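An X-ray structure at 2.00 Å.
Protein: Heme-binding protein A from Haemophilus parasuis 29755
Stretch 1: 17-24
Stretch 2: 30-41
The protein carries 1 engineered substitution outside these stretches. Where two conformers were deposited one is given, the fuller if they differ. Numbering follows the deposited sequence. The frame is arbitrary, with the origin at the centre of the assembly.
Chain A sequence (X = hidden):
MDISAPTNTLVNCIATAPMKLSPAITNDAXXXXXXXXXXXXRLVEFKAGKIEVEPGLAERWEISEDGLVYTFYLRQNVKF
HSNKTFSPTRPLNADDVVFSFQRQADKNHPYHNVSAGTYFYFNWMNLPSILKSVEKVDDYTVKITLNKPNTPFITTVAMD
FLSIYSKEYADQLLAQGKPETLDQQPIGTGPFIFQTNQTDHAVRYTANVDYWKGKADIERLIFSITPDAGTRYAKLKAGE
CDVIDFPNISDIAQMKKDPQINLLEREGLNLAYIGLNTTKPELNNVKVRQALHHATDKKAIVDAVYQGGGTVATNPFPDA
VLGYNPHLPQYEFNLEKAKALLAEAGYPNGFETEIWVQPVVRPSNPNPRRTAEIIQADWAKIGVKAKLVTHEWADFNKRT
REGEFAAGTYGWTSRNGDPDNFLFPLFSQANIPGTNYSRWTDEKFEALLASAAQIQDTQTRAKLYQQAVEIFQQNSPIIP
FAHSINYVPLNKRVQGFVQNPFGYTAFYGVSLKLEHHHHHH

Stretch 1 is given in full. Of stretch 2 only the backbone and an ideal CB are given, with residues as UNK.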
# COMPACT_ATOMS: atom_id res chain seq x y z
N ALA A 17 -0.87 7.97 -18.57
CA ALA A 17 0.53 7.77 -18.92
C ALA A 17 1.38 7.83 -17.65
O ALA A 17 1.15 8.69 -16.80
CB ALA A 17 0.97 8.84 -19.91
N PRO A 18 2.33 6.90 -17.48
CA PRO A 18 3.13 6.97 -16.25
C PRO A 18 4.03 8.21 -16.24
O PRO A 18 4.78 8.43 -17.18
CB PRO A 18 3.97 5.69 -16.28
CG PRO A 18 3.95 5.24 -17.71
CD PRO A 18 2.62 5.68 -18.26
N MET A 19 3.94 8.99 -15.17
CA MET A 19 4.72 10.23 -15.05
C MET A 19 6.22 9.98 -14.88
O MET A 19 7.05 10.61 -15.54
CB MET A 19 4.19 11.07 -13.89
CG MET A 19 2.74 11.50 -14.06
SD MET A 19 2.54 12.64 -15.45
CE MET A 19 0.78 12.47 -15.78
N LYS A 20 6.57 9.04 -14.01
CA LYS A 20 7.98 8.77 -13.72
C LYS A 20 8.36 7.30 -13.94
O LYS A 20 7.67 6.41 -13.46
CB LYS A 20 8.30 9.20 -12.28
CG LYS A 20 8.52 10.70 -12.16
CD LYS A 20 8.23 11.19 -10.76
CE LYS A 20 8.14 12.70 -10.71
NZ LYS A 20 7.49 13.16 -9.45
N LEU A 21 9.45 7.05 -14.66
CA LEU A 21 9.94 5.68 -14.83
C LEU A 21 11.11 5.35 -13.91
O LEU A 21 12.01 4.58 -14.26
CB LEU A 21 10.33 5.43 -16.29
CG LEU A 21 9.17 5.49 -17.29
CD1 LEU A 21 9.70 5.52 -18.70
CD2 LEU A 21 8.19 4.32 -17.09
N SER A 22 11.10 5.95 -12.72
CA SER A 22 12.18 5.77 -11.75
C SER A 22 11.56 5.56 -10.38
O SER A 22 11.10 6.52 -9.77
CB SER A 22 13.10 6.99 -11.73
OG SER A 22 14.05 6.93 -10.67
N PRO A 23 11.54 4.31 -9.90
CA PRO A 23 10.87 3.99 -8.62
C PRO A 23 11.36 4.78 -7.42
O PRO A 23 10.54 5.06 -6.56
CB PRO A 23 11.15 2.48 -8.42
CG PRO A 23 12.10 2.08 -9.48
CD PRO A 23 12.01 3.09 -10.59
N ALA A 24 12.64 5.13 -7.34
CA ALA A 24 13.13 5.84 -6.16
C ALA A 24 12.40 7.17 -5.94
O ALA A 24 12.23 7.62 -4.80
CB ALA A 24 14.65 6.08 -6.26
N UNK A 30 1.01 3.97 -9.01
CA UNK A 30 0.73 3.43 -10.34
C UNK A 30 1.90 3.44 -11.33
O UNK A 30 1.94 2.60 -12.22
CB UNK A 30 -0.43 4.22 -10.95
N UNK A 31 2.86 4.37 -11.17
CA UNK A 31 4.09 4.42 -12.00
C UNK A 31 4.98 3.20 -11.84
O UNK A 31 5.77 2.86 -12.70
CB UNK A 31 4.90 5.67 -11.65
N UNK A 32 4.89 2.57 -10.67
CA UNK A 32 5.69 1.40 -10.34
C UNK A 32 5.45 0.26 -11.33
O UNK A 32 6.36 -0.48 -11.68
CB UNK A 32 5.38 0.93 -8.92
N UNK A 33 4.22 0.14 -11.81
CA UNK A 33 3.87 -0.93 -12.73
C UNK A 33 4.67 -0.83 -14.04
O UNK A 33 4.93 -1.84 -14.70
CB UNK A 33 2.37 -0.90 -13.02
N UNK A 34 5.03 0.39 -14.41
CA UNK A 34 5.81 0.65 -15.63
C UNK A 34 7.32 0.58 -15.42
O UNK A 34 8.07 0.58 -16.38
CB UNK A 34 5.45 2.03 -16.19
N UNK A 35 7.77 0.56 -14.16
CA UNK A 35 9.22 0.52 -13.90
C UNK A 35 9.66 -0.63 -12.99
O UNK A 35 10.04 -1.70 -13.46
CB UNK A 35 9.66 1.84 -13.27
N UNK A 36 9.59 -0.42 -11.68
CA UNK A 36 10.08 -1.40 -10.72
C UNK A 36 9.51 -2.79 -10.96
O UNK A 36 10.19 -3.79 -10.74
CB UNK A 36 9.75 -0.95 -9.30
N UNK A 37 8.25 -2.85 -11.39
CA UNK A 37 7.54 -4.12 -11.46
C UNK A 37 8.02 -4.98 -12.62
O UNK A 37 7.90 -6.19 -12.55
CB UNK A 37 6.04 -3.87 -11.59
N UNK A 38 8.54 -4.36 -13.67
CA UNK A 38 8.98 -5.11 -14.85
C UNK A 38 10.50 -5.07 -15.06
O UNK A 38 11.09 -6.05 -15.53
CB UNK A 38 8.28 -4.56 -16.10
N UNK A 39 11.10 -3.93 -14.76
CA UNK A 39 12.47 -3.62 -15.17
C UNK A 39 13.54 -3.83 -14.06
O UNK A 39 14.70 -4.08 -14.37
CB UNK A 39 12.52 -2.17 -15.65
N UNK A 40 13.13 -3.74 -12.80
CA UNK A 40 14.07 -3.80 -11.67
C UNK A 40 13.84 -5.01 -10.75
O UNK A 40 12.85 -5.72 -10.90
CB UNK A 40 13.96 -2.51 -10.85
N UNK A 41 14.77 -5.22 -9.81
CA UNK A 41 14.60 -6.15 -8.69
C UNK A 41 14.92 -5.46 -7.39
O UNK A 41 15.52 -4.39 -7.40
CB UNK A 41 15.48 -7.39 -8.86

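Position 30 opens the second stretch with helical backbone angles, but its ideal CB has nothing of stretch 1 within 5.5 Å, so the visible atoms set little preference. It is Asn30, whose chi1 is m and whose amide leads away from the first stretch.

Position 31 is far more constrained. Its CA lies 5.0 Å from the CA of Pro18, its CA-to-CB bond points toward stretch 1, and the ideal CB is 3.4 Å from Lys20 O. Nearby, the backbone N atoms of Met19 and Lys20 offer two successive donors. A short acceptor would suit, with Asp, Asn or Ser all plausible and a carboxylate best able to serve both amides. The residue is Asp31, in rotamer m. Its two oxygens are shared between the amides: Met19 N donates to Asp31 OD1 at 3.0 Å and Lys20 N to Asp31 OD2 at 3.0 Å, both weak bonds because the N-H groups do not aim squarely at the oxygens. OD1 of Asp31 also lies 3.3 Å from Pro18 CA, so the carboxylate sits close against the turn.

At position 32 the bond points sideways and the ideal CB touches nothing, so only a long side chain could reach stretch 1; Leu, Met or an aromatic would do. Phe32 does so, bringing CE1 to 3.9 Å from Pro23 CB. Pro23 O approaches the ring at its edge, 3.4 Å from Phe32 CE1. Position 33 is out of reach of stretch 1 and could be polar; it is Asn33, whose backbone O accepts a hydrogen bond from the side chain of residue 38.

Position 34 points toward the first stretch, its ideal CB 3.7 Å from Leu21 CD2 and 3.9 Å from Pro18 CG. With apolar atoms already this near, a small apolar residue fits well. Ala34 fills the site with its methyl group, which contacts both side chains.

Position 35 also points toward stretch 1, its ideal CB 3.7 Å from Leu21 O and 3.8 Å from Pro23 CD. A small residue such as Ala, Ser or Cys suits so close an approach. In Ser35, rotamer p places OG 3.5 Å from Pro23 CD and 2.6 Å from water 1, which donates to Lys20 O at 2.7 Å and thus bridges the stretches.

Position 36 lies sideways, with its ideal CB 3.8 Å from Pro23 CB; a small side chain is again reasonable. Ser36 packs its CB there, while its OG is hydrogen-bonded elsewhere in the structure. Positions 37 to 39 are out of reach and little restricted by stretch 1: they are Gln37, Gln38, whose NE2 donates to Asn33 O at 2.9 Å, and Val39.

Position 40 points toward Pro23, but its ideal CB is 5.1 Å from Pro23 CG, leaving room for a large side chain, aliphatic or aromatic. Tyr40 brings CE2 to 3.7 Å from Pro23 CD. Its OH lies 2.5 Å from water 2, which donates to Leu21 O at 2.8 Å. Position 41, out of reach, is Asn41.

Stretch 2, residues 30-41: NDFNASSQQVYN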
# COMPACT_ATOMS: atom_id res chain seq x y z
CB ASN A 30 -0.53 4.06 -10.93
CG ASN A 30 -1.81 3.58 -10.24
OD1 ASN A 30 -2.36 4.28 -9.38
ND2 ASN A 30 -2.27 2.39 -10.60
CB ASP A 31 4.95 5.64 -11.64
CG ASP A 31 4.40 6.96 -12.16
OD1 ASP A 31 3.50 6.93 -13.01
OD2 ASP A 31 4.89 8.02 -11.74
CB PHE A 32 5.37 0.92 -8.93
CG PHE A 32 5.90 1.81 -7.84
CD1 PHE A 32 7.10 2.49 -7.99
CD2 PHE A 32 5.22 1.93 -6.63
CE1 PHE A 32 7.60 3.31 -6.94
CE2 PHE A 32 5.72 2.74 -5.58
CZ PHE A 32 6.90 3.43 -5.75
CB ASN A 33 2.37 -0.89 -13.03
CG ASN A 33 1.54 -1.37 -11.87
OD1 ASN A 33 1.96 -2.27 -11.16
ND2 ASN A 33 0.36 -0.78 -11.67
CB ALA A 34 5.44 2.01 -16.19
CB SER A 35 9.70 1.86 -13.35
OG SER A 35 9.00 2.21 -12.16
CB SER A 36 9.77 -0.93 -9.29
OG SER A 36 8.47 -0.34 -9.26
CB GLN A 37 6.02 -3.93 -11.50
CG GLN A 37 5.38 -3.53 -10.17
CD GLN A 37 5.34 -4.65 -9.13
OE1 GLN A 37 4.87 -5.75 -9.41
NE2 GLN A 37 5.82 -4.37 -7.94
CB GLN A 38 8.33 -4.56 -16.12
CG GLN A 38 6.86 -4.13 -16.02
CD GLN A 38 5.92 -5.19 -15.46
OE1 GLN A 38 6.14 -6.39 -15.57
NE2 GLN A 38 4.84 -4.73 -14.85
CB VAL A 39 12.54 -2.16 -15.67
CG1 VAL A 39 13.96 -1.79 -16.10
CG2 VAL A 39 11.54 -1.96 -16.84
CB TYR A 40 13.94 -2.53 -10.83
CG TYR A 40 14.42 -1.26 -11.51
CD1 TYR A 40 15.76 -0.91 -11.47
CD2 TYR A 40 13.54 -0.40 -12.15
CE1 TYR A 40 16.22 0.25 -12.06
CE2 TYR A 40 14.00 0.78 -12.76
CZ TYR A 40 15.35 1.09 -12.70
OH TYR A 40 15.86 2.24 -13.29
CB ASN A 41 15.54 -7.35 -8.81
CG ASN A 41 15.10 -8.32 -9.88
OD1 ASN A 41 15.78 -8.51 -10.89
ND2 ASN A 41 13.94 -8.91 -9.68
O HOH W 1 8.32 4.69 -11.55
O HOH W 2 14.75 4.46 -13.85
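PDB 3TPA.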